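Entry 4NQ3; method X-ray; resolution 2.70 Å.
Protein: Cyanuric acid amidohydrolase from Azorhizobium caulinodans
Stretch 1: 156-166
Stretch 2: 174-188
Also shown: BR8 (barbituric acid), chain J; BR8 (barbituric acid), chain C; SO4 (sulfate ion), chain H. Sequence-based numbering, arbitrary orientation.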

# COMPACT_ATOMS: atom_id res chain seq x y z
N LYS A 156 18.41 1.47 -18.69
CA LYS A 156 18.21 1.76 -17.28
C LYS A 156 18.45 3.25 -17.11
O LYS A 156 19.51 3.74 -17.46
N CYS A 157 17.46 3.97 -16.60
CA CYS A 157 17.61 5.43 -16.50
C CYS A 157 17.33 5.92 -15.09
O CYS A 157 16.69 5.23 -14.30
N PRO A 158 17.76 7.15 -14.78
CA PRO A 158 17.65 7.68 -13.42
C PRO A 158 16.27 8.21 -13.12
O PRO A 158 15.38 8.00 -13.94
N LEU A 159 16.09 8.82 -11.95
CA LEU A 159 14.83 9.47 -11.59
C LEU A 159 15.13 10.61 -10.63
O LEU A 159 16.28 10.80 -10.25
N LEU A 160 14.10 11.32 -10.21
CA LEU A 160 14.28 12.41 -9.25
C LEU A 160 13.64 12.11 -7.88
O LEU A 160 12.53 11.57 -7.78
N THR A 161 14.36 12.46 -6.83
CA THR A 161 13.80 12.46 -5.49
C THR A 161 13.64 13.90 -5.03
O THR A 161 14.18 14.82 -5.66
N ALA A 162 12.92 14.11 -3.94
CA ALA A 162 12.75 15.45 -3.40
C ALA A 162 14.12 16.12 -3.22
O ALA A 162 14.31 17.27 -3.65
N MSE A 163 15.07 15.39 -2.63
CA MSE A 163 16.39 15.93 -2.35
C MSE A 163 17.08 16.42 -3.64
O MSE A 163 17.66 17.50 -3.67
N ARG A 164 16.95 15.64 -4.70
CA ARG A 164 17.61 15.95 -5.96
C ARG A 164 17.00 17.19 -6.63
O ARG A 164 17.70 17.99 -7.25
N VAL A 165 15.69 17.33 -6.52
CA VAL A 165 15.01 18.50 -7.07
C VAL A 165 15.48 19.77 -6.34
O VAL A 165 15.73 20.80 -6.97
N LYS A 166 15.57 19.69 -5.02
CA LYS A 166 15.99 20.85 -4.26
C LYS A 166 17.48 21.13 -4.50
O LYS A 166 17.90 22.29 -4.46
N THR A 174 15.99 24.35 -13.06
CA THR A 174 14.68 23.75 -12.82
C THR A 174 14.70 22.30 -13.29
O THR A 174 15.46 21.94 -14.19
N THR A 175 13.90 21.45 -12.68
CA THR A 175 13.77 20.11 -13.20
C THR A 175 12.43 20.09 -13.92
O THR A 175 11.63 21.02 -13.76
N ALA A 176 12.20 19.07 -14.74
CA ALA A 176 11.00 18.98 -15.56
C ALA A 176 9.77 18.64 -14.72
O ALA A 176 8.63 18.71 -15.18
N THR A 177 10.01 18.24 -13.48
CA THR A 177 8.93 17.91 -12.56
C THR A 177 9.42 17.97 -11.14
O THR A 177 10.63 18.00 -10.90
N SER A 178 8.49 17.98 -10.20
CA SER A 178 8.85 17.82 -8.80
C SER A 178 8.16 16.57 -8.24
O SER A 178 8.47 16.15 -7.13
N ASP A 179 7.25 15.97 -9.01
CA ASP A 179 6.62 14.71 -8.63
C ASP A 179 7.63 13.59 -8.94
O ASP A 179 8.03 13.38 -10.10
N THR A 180 8.04 12.87 -7.90
CA THR A 180 9.12 11.91 -8.08
C THR A 180 8.62 10.72 -8.91
O THR A 180 9.33 10.22 -9.75
N LEU A 181 7.38 10.30 -8.71
CA LEU A 181 6.89 9.17 -9.49
C LEU A 181 6.72 9.61 -10.94
O LEU A 181 6.94 8.82 -11.86
N LYS A 182 6.36 10.87 -11.16
CA LYS A 182 6.25 11.40 -12.52
C LYS A 182 7.63 11.43 -13.19
O LYS A 182 7.77 11.14 -14.38
N SER A 183 8.66 11.74 -12.41
CA SER A 183 10.00 11.82 -12.98
C SER A 183 10.42 10.48 -13.60
O SER A 183 11.20 10.45 -14.57
N MSE A 184 9.90 9.37 -13.06
CA MSE A 184 10.23 8.05 -13.61
C MSE A 184 9.62 7.90 -15.00
O MSE A 184 10.24 7.33 -15.91
N GLY A 185 8.40 8.42 -15.16
CA GLY A 185 7.77 8.35 -16.45
C GLY A 185 8.52 9.22 -17.47
O GLY A 185 8.77 8.78 -18.59
N LEU A 186 8.89 10.44 -17.06
CA LEU A 186 9.59 11.37 -17.95
C LEU A 186 10.93 10.75 -18.35
O LEU A 186 11.34 10.79 -19.52
N SER A 187 11.62 10.17 -17.37
CA SER A 187 12.91 9.61 -17.67
C SER A 187 12.78 8.41 -18.63
O SER A 187 13.58 8.28 -19.57
N ARG A 188 11.79 7.54 -18.39
CA ARG A 188 11.57 6.43 -19.30
C ARG A 188 11.22 6.97 -20.68
O ARG A 188 11.73 6.49 -21.70

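Two serine hydroxyls on one helix, a turn apart, tie down the extended backbone of the other stretch. Ser-183, in the p rotamer, accepts from the main chain: Leu-160 N to Ser-183 OG is 2.9 Å and nearly straight at 164°. The same hydroxyl gives its proton to the helix itself, Ser-183 OG to Thr-180 O being 2.6 Å. Ser-187, rotamer t, instead donates, with OG 2.9 Å from Pro-158 O. Serine suits both places because its short side chain points toward the loop and carries a group able to donate or accept. Cys-157, rotamer p, also points toward the helix, bringing SG to 3.1 Å from Ser-187 OG.

Beyond these polar ties, contact is made by leucine and valine side chains and by threonines. Leu-159 (p, p) lays CD2 3.7 Å from CG of Met-184, a selenomethionine. Leu-160 (m, t) starts sideways, but its end comes nearer, placing CD1 3.6 Å from Thr-175 CB; it has the largest area covered by the other stretch. Val-165, rotamer t, directs its compact branched side chain toward the second stretch, with CG2 3.7 Å from Thr-175 OG1. Thr-175 OG1 can lie beside a hydrocarbon because it is satisfied, donating to Thr-177 O at 2.5 Å. Thr-180, rotamer p, presents its methyl to the first stretch, CG2 lying 3.5 Å from Thr-161 CA.

Thr-161 points away and caps its own helix through a weak bond, Arg-164 N to Thr-161 OG1 at 3.4 Å. Its OG1 also donates to sulfate O3 at 3.2 Å, the oxygen that Arg-164 NE reaches weakly at 3.1 Å. Arg-164 NH1 meanwhile braces the loop at Leu-159 O, 3.0 Å away. At the far end of the second stretch, Arg-188 NH1 donates to O8 of the chain C barbituric acid at 3.0 Å.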

# COMPACT_ATOMS: atom_id res chain seq x y z
CB LYS A 156 19.17 0.96 -16.42
CG LYS A 156 18.90 1.09 -14.94
CD LYS A 156 17.70 0.30 -14.59
CE LYS A 156 16.98 0.86 -13.39
NZ LYS A 156 15.68 0.17 -13.15
CB CYS A 157 16.66 6.13 -17.46
SG CYS A 157 14.94 5.59 -17.22
CB PRO A 158 18.70 8.81 -13.42
CG PRO A 158 18.77 9.25 -14.80
CD PRO A 158 18.57 8.02 -15.65
CB LEU A 159 13.86 8.47 -10.96
CG LEU A 159 14.34 7.71 -9.70
CD1 LEU A 159 14.34 8.61 -8.47
CD2 LEU A 159 13.51 6.49 -9.47
CB LEU A 160 13.69 13.71 -9.80
CG LEU A 160 14.29 14.21 -11.11
CD1 LEU A 160 13.64 15.51 -11.52
CD2 LEU A 160 15.78 14.40 -10.96
CB THR A 161 14.69 11.73 -4.50
OG1 THR A 161 15.93 12.45 -4.39
CG2 THR A 161 14.95 10.29 -4.95
CB ALA A 162 11.99 15.40 -2.08
CB MSE A 163 17.26 14.89 -1.64
CG MSE A 163 18.55 15.43 -1.01
SE MSE A 163 19.22 14.17 0.32
CE MSE A 163 20.30 15.33 1.47
CB ARG A 164 17.52 14.73 -6.88
CG ARG A 164 18.37 13.60 -6.43
CD ARG A 164 18.31 12.44 -7.39
NE ARG A 164 18.81 11.24 -6.73
CZ ARG A 164 18.88 10.03 -7.29
NH1 ARG A 164 18.49 9.81 -8.54
NH2 ARG A 164 19.33 9.02 -6.57
CB VAL A 165 13.50 18.38 -6.95
CG1 VAL A 165 12.85 19.75 -7.10
CG2 VAL A 165 12.96 17.38 -7.98
CB LYS A 166 15.69 20.66 -2.76
CG LYS A 166 14.21 20.73 -2.40
CD LYS A 166 13.59 22.09 -2.79
CE LYS A 166 12.05 22.04 -2.88
NZ LYS A 166 11.38 23.38 -3.11
CB THR A 174 13.56 24.49 -13.54
OG1 THR A 174 13.83 24.49 -14.95
CG2 THR A 174 13.48 25.92 -13.02
CB THR A 175 13.84 19.01 -12.12
OG1 THR A 175 12.82 19.21 -11.14
CG2 THR A 175 15.19 19.03 -11.45
CB ALA A 176 11.20 17.97 -16.65
CB THR A 177 8.36 16.50 -12.82
OG1 THR A 177 7.13 16.35 -12.09
CG2 THR A 177 9.33 15.44 -12.31
CB SER A 178 8.46 19.05 -7.99
OG SER A 178 8.92 20.24 -8.61
CB ASP A 179 5.27 14.50 -9.38
CG ASP A 179 4.50 13.22 -8.94
OD1 ASP A 179 5.14 12.21 -8.57
OD2 ASP A 179 3.24 13.20 -8.99
CB THR A 180 9.72 11.44 -6.72
OG1 THR A 180 8.72 10.81 -5.91
CG2 THR A 180 10.30 12.63 -5.94
CB LEU A 181 5.56 8.63 -8.91
CG LEU A 181 4.76 7.58 -9.68
CD1 LEU A 181 5.59 6.38 -9.93
CD2 LEU A 181 3.53 7.14 -8.94
CB LYS A 182 5.59 12.77 -12.49
CG LYS A 182 5.56 13.52 -13.81
CD LYS A 182 4.57 12.94 -14.81
CE LYS A 182 4.30 13.92 -15.97
NZ LYS A 182 3.45 13.35 -17.08
CB SER A 183 11.03 12.26 -11.94
OG SER A 183 11.33 11.23 -11.03
CB MSE A 184 9.73 6.92 -12.70
CG MSE A 184 10.37 6.90 -11.35
SE MSE A 184 9.97 5.21 -10.47
CE MSE A 184 8.41 5.71 -9.46
CB LEU A 186 9.81 12.74 -17.27
CG LEU A 186 8.50 13.54 -17.14
CD1 LEU A 186 8.62 14.79 -16.34
CD2 LEU A 186 8.02 13.83 -18.49
CB SER A 187 13.64 9.21 -16.40
OG SER A 187 14.90 8.67 -16.76
CB ARG A 188 10.45 5.49 -18.81
CG ARG A 188 10.76 4.60 -17.61
CD ARG A 188 9.60 3.64 -17.31
NE ARG A 188 8.40 4.40 -16.98
CZ ARG A 188 7.91 4.53 -15.75
NH1 ARG A 188 8.51 3.93 -14.73
NH2 ARG A 188 6.81 5.25 -15.54
N1 BR8 J . 3.51 17.51 -12.50
C2 BR8 J . 3.38 18.08 -11.26
O2 BR8 J . 2.46 17.72 -10.53
N3 BR8 J . 4.27 19.04 -10.82
C4 BR8 J . 5.35 19.46 -11.63
O4 BR8 J . 6.08 20.29 -11.18
C5 BR8 J . 5.63 18.94 -13.06
C6 BR8 J . 4.55 17.88 -13.39
O8 BR8 J . 4.59 17.32 -14.47
N1 BR8 C . 11.53 0.73 -12.65
C2 BR8 C . 11.47 -0.48 -12.04
O2 BR8 C . 12.18 -0.67 -11.07
N3 BR8 C . 10.61 -1.44 -12.49
C4 BR8 C . 9.76 -1.22 -13.60
O4 BR8 C . 9.00 -2.11 -13.97
C5 BR8 C . 9.77 0.08 -14.41
C6 BR8 C . 10.76 1.04 -13.77
O8 BR8 C . 10.90 2.14 -14.24
S SO4 H . 18.84 10.70 -2.80
O1 SO4 H . 19.84 9.71 -2.41
O2 SO4 H . 17.87 10.99 -1.72
O3 SO4 H . 18.16 10.13 -3.95
O4 SO4 H . 19.48 11.96 -3.20